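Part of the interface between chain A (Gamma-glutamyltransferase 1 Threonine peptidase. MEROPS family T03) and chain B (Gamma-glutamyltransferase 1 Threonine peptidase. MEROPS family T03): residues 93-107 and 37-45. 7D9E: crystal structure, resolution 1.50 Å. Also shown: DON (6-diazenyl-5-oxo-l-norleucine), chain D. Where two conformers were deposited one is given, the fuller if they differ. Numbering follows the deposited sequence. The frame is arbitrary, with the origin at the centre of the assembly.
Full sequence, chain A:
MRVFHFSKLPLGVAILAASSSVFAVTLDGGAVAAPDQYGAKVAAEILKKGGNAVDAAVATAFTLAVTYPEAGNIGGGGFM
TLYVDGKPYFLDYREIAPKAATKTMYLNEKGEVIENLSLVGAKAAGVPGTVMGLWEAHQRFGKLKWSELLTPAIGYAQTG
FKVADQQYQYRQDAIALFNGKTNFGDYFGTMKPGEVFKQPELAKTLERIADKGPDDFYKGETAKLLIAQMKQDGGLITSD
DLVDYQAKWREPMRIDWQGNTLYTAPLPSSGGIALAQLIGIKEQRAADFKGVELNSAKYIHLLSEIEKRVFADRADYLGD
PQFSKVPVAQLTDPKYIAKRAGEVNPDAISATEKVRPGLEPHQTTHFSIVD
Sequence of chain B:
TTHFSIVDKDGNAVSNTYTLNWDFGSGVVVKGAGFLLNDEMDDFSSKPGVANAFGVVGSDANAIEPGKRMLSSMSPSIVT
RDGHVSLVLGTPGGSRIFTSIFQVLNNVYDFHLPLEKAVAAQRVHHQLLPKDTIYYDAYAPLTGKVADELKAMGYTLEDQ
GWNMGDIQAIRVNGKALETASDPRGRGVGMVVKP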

# COMPACT_ATOMS: atom_id res chain seq x y z
N TYR A 93 -3.72 -8.13 7.07
CA TYR A 93 -3.17 -7.78 8.38
C TYR A 93 -3.23 -6.27 8.58
O TYR A 93 -2.35 -5.63 9.14
CB TYR A 93 -1.81 -8.44 8.62
CG TYR A 93 -0.71 -8.08 7.67
CD1 TYR A 93 -0.47 -8.82 6.53
CD2 TYR A 93 0.14 -7.04 7.95
CE1 TYR A 93 0.55 -8.47 5.66
CE2 TYR A 93 1.18 -6.71 7.11
CZ TYR A 93 1.39 -7.44 5.98
OH TYR A 93 2.42 -7.10 5.11
N ARG A 94 -4.35 -5.70 8.13
CA ARG A 94 -4.66 -4.30 8.31
C ARG A 94 -4.99 -4.02 9.77
O ARG A 94 -5.56 -4.85 10.48
CB ARG A 94 -5.89 -3.99 7.44
CG ARG A 94 -6.43 -2.56 7.41
CD ARG A 94 -5.50 -1.58 6.84
NE ARG A 94 -6.22 -0.40 6.31
CZ ARG A 94 -5.59 0.65 5.81
NH1 ARG A 94 -4.28 0.65 5.77
NH2 ARG A 94 -6.27 1.70 5.37
N GLU A 95 -4.61 -2.83 10.22
CA GLU A 95 -4.95 -2.46 11.59
C GLU A 95 -6.45 -2.38 11.79
O GLU A 95 -7.23 -2.17 10.85
CB GLU A 95 -4.37 -1.08 11.89
CG GLU A 95 -2.86 -1.00 11.81
CD GLU A 95 -2.40 -0.40 10.50
OE1 GLU A 95 -2.92 -0.82 9.44
OE2 GLU A 95 -1.56 0.54 10.51
N ILE A 96 -6.86 -2.50 13.05
CA ILE A 96 -8.26 -2.34 13.45
C ILE A 96 -8.37 -1.17 14.41
O ILE A 96 -7.44 -0.86 15.17
CB ILE A 96 -8.89 -3.61 14.07
CG1 ILE A 96 -8.11 -4.08 15.28
CG2 ILE A 96 -8.98 -4.75 13.03
CD1 ILE A 96 -8.70 -5.31 15.93
N ALA A 97 -9.53 -0.51 14.40
CA ALA A 97 -9.77 0.54 15.38
C ALA A 97 -9.79 -0.05 16.79
O ALA A 97 -10.37 -1.12 17.00
CB ALA A 97 -11.13 1.21 15.13
N PRO A 98 -9.20 0.64 17.77
CA PRO A 98 -9.32 0.20 19.16
C PRO A 98 -10.77 0.12 19.63
O PRO A 98 -11.66 0.79 19.10
CB PRO A 98 -8.50 1.23 19.96
CG PRO A 98 -7.84 2.12 18.94
CD PRO A 98 -8.30 1.80 17.59
N LYS A 99 -10.99 -0.74 20.62
CA LYS A 99 -12.33 -0.95 21.14
C LYS A 99 -12.93 0.34 21.68
O LYS A 99 -14.15 0.51 21.67
CB LYS A 99 -12.28 -2.01 22.24
CG LYS A 99 -12.02 -3.41 21.67
CD LYS A 99 -11.83 -4.46 22.74
CE LYS A 99 -11.22 -5.73 22.19
NZ LYS A 99 -12.15 -6.42 21.24
N ALA A 100 -12.09 1.26 22.15
CA ALA A 100 -12.57 2.53 22.66
C ALA A 100 -12.73 3.60 21.59
O ALA A 100 -13.11 4.73 21.92
CB ALA A 100 -11.62 3.03 23.77
N ALA A 101 -12.50 3.28 20.33
CA ALA A 101 -12.73 4.26 19.27
C ALA A 101 -14.21 4.54 19.10
O ALA A 101 -15.06 3.70 19.38
CB ALA A 101 -12.14 3.74 17.95
N THR A 102 -14.53 5.75 18.63
CA THR A 102 -15.90 6.18 18.43
C THR A 102 -15.99 7.05 17.18
O THR A 102 -15.03 7.72 16.80
CB THR A 102 -16.44 6.90 19.69
OG1 THR A 102 -17.87 6.85 19.71
CG2 THR A 102 -15.97 8.34 19.74
N LYS A 103 -17.19 7.06 16.59
CA LYS A 103 -17.42 7.72 15.30
C LYS A 103 -16.91 9.16 15.26
O LYS A 103 -16.31 9.57 14.26
CB LYS A 103 -18.92 7.67 14.98
CG LYS A 103 -19.34 8.31 13.67
CD LYS A 103 -20.85 8.10 13.42
N THR A 104 -17.12 9.93 16.33
CA THR A 104 -16.79 11.35 16.34
C THR A 104 -15.54 11.68 17.14
O THR A 104 -15.37 12.83 17.56
CB THR A 104 -17.97 12.18 16.85
OG1 THR A 104 -18.24 11.89 18.23
CG2 THR A 104 -19.19 11.91 16.01
N MET A 105 -14.63 10.72 17.33
CA MET A 105 -13.51 10.93 18.22
C MET A 105 -12.55 12.02 17.73
O MET A 105 -11.77 12.55 18.53
CB MET A 105 -12.68 9.66 18.40
CG MET A 105 -11.98 9.17 17.17
SD MET A 105 -11.51 7.43 17.25
CE MET A 105 -9.98 7.59 18.14
N TYR A 106 -12.57 12.36 16.45
CA TYR A 106 -11.66 13.37 15.93
C TYR A 106 -12.33 14.73 15.75
O TYR A 106 -11.73 15.63 15.16
CB TYR A 106 -11.00 12.89 14.64
CG TYR A 106 -10.17 11.65 14.84
CD1 TYR A 106 -9.10 11.64 15.73
CD2 TYR A 106 -10.46 10.48 14.16
CE1 TYR A 106 -8.33 10.51 15.90
CE2 TYR A 106 -9.72 9.34 14.35
CZ TYR A 106 -8.66 9.35 15.23
OH TYR A 106 -7.92 8.21 15.41
N LEU A 107 -13.55 14.91 16.26
CA LEU A 107 -14.28 16.15 16.08
C LEU A 107 -14.27 16.99 17.35
O LEU A 107 -14.28 16.46 18.47
CB LEU A 107 -15.73 15.86 15.68
CG LEU A 107 -15.89 14.97 14.45
CD1 LEU A 107 -17.35 14.93 14.05
CD2 LEU A 107 -15.04 15.47 13.28
N LEU B 37 4.52 3.77 15.92
CA LEU B 37 3.13 3.41 15.76
C LEU B 37 2.51 4.13 14.57
O LEU B 37 2.78 5.31 14.32
CB LEU B 37 2.34 3.77 17.03
CG LEU B 37 2.63 2.87 18.22
CD1 LEU B 37 1.94 3.42 19.45
CD2 LEU B 37 2.14 1.47 17.95
N ASN B 38 1.66 3.40 13.84
CA ASN B 38 0.97 3.92 12.68
C ASN B 38 0.03 5.08 13.02
O ASN B 38 -0.36 5.32 14.17
CB ASN B 38 0.12 2.81 12.06
CG ASN B 38 -1.04 2.43 12.95
OD1 ASN B 38 -2.11 3.03 12.86
ND2 ASN B 38 -0.83 1.44 13.82
N ASP B 39 -0.35 5.82 11.96
CA ASP B 39 -1.48 6.75 12.03
C ASP B 39 -2.57 6.35 11.05
O ASP B 39 -3.12 7.20 10.33
CB ASP B 39 -1.09 8.24 11.91
CG ASP B 39 -0.32 8.62 10.62
OD1 ASP B 39 -0.09 7.75 9.79
OD2 ASP B 39 0.09 9.81 10.52
N GLU B 40 -2.90 5.05 11.03
CA GLU B 40 -3.85 4.54 10.05
C GLU B 40 -5.28 5.01 10.29
O GLU B 40 -6.11 4.93 9.38
CB GLU B 40 -3.83 3.01 10.06
CG GLU B 40 -3.89 2.37 8.71
CD GLU B 40 -2.59 2.50 7.95
OE1 GLU B 40 -1.55 1.95 8.40
OE2 GLU B 40 -2.61 3.12 6.86
N MET B 41 -5.57 5.50 11.49
CA MET B 41 -6.94 5.93 11.78
C MET B 41 -7.41 7.00 10.80
O MET B 41 -8.62 7.15 10.58
CB MET B 41 -7.08 6.43 13.26
CG MET B 41 -6.80 5.23 14.22
SD MET B 41 -8.21 3.98 14.21
CE MET B 41 -9.49 5.06 14.90
N ASP B 42 -6.49 7.74 10.19
CA ASP B 42 -6.89 8.79 9.26
C ASP B 42 -7.50 8.24 7.98
O ASP B 42 -8.08 9.00 7.20
CB ASP B 42 -5.72 9.71 8.92
CG ASP B 42 -6.16 10.93 8.13
OD1 ASP B 42 -6.91 11.75 8.70
OD2 ASP B 42 -5.76 11.10 6.96
N ASP B 43 -7.37 6.95 7.72
CA ASP B 43 -8.00 6.35 6.56
C ASP B 43 -9.49 6.11 6.74
O ASP B 43 -10.18 5.84 5.75
CB ASP B 43 -7.27 5.06 6.23
CG ASP B 43 -6.02 5.28 5.39
OD1 ASP B 43 -5.72 6.44 4.98
OD2 ASP B 43 -5.29 4.30 5.17
N PHE B 44 -10.01 6.16 7.96
CA PHE B 44 -11.46 6.19 8.12
C PHE B 44 -11.99 7.55 7.65
O PHE B 44 -11.24 8.53 7.55
CB PHE B 44 -11.85 6.07 9.59
CG PHE B 44 -11.78 4.68 10.17
CD1 PHE B 44 -12.56 3.66 9.69
CD2 PHE B 44 -10.92 4.43 11.24
CE1 PHE B 44 -12.52 2.38 10.27
CE2 PHE B 44 -10.87 3.16 11.82
CZ PHE B 44 -11.67 2.15 11.34
N SER B 45 -13.28 7.61 7.37
CA SER B 45 -13.97 8.89 7.27
C SER B 45 -14.17 9.46 8.67
O SER B 45 -14.82 8.82 9.51
CB SER B 45 -15.30 8.71 6.55
OG SER B 45 -15.97 9.95 6.42
O DON D . -3.84 2.19 3.26
C DON D . -3.79 3.27 2.45
OXT DON D . -4.42 3.25 1.40
CA DON D . -2.81 4.31 2.95
N DON D . -2.82 4.39 4.40
CB DON D . -1.50 3.89 2.26
C1E DON D . -0.32 4.68 2.75
C1D DON D . 0.84 4.40 1.83
O1J DON D . 0.75 3.61 0.88
O HOH W 1 -16.29 8.26 11.69

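Read along chain B, polar and apolar contacts alternate, with B:Met41 set between the acids B:Glu40 and B:Asp43, and together they bury 474 Å² summed over both sides. B:Leu37 stays out of reach, and B:Asn38 makes the first approach, its CG 3.1 Å from A:Glu95 OE2. Its OD1 accepts a 2.8 Å hydrogen bond from B:Glu40 N, so the amide side chain braces the start of the 3-10 segment, residues 40-43. B:Asp39 turns away from chain A.

That short segment then sets the pattern. B:Glu40, B:Met41 and B:Asp43 point toward chain A, while B:Asp42 points away. B:Glu40 meets both signs of charge. Its OE2 lies 3.2 Å from A:Arg94 NH1 in a salt bridge, whereas its OE1 sits 2.5 Å from A:Glu95 OE2, a separation at which one acid probably carries a proton.

B:Met41 gives up the most surface, 101 Å². With all three chi angles in m, its flexible thioether curls into a pocket of small and apolar groups: SD lies 4.0 Å from A:Pro98 CD and 4.1 Å from A:Ala97 CB, and CE reaches A:Met105 SD at 3.9 Å. The hydroxyl of A:Tyr106 closes in near the backbone, OH to B:Met41 CB 2.9 Å, and finds its hydrogen bonding elsewhere in the structure.

B:Asp43 OD2 accepts a 2.8 Å hydrogen bond from A:Arg94 NH2, part of a second salt bridge, at the edge of the guanidinium. A:Arg94 begins sideways, but its length brings the charge to both acids. These also receive the DON amine, whose N donates to B:Glu40 OE2 at 2.8 Å and B:Asp43 OD2 at 2.6 Å; A:Arg94 NH1 adds a weak 3.0 Å hydrogen bond to DON O.

B:Phe44 extends the apolar patch, CE2 3.9 Å from A:Ala97 CB. At B:Ser45 the backbone suffices: one water donates to its O at 2.7 Å and to A:Lys103 O at 2.9 Å.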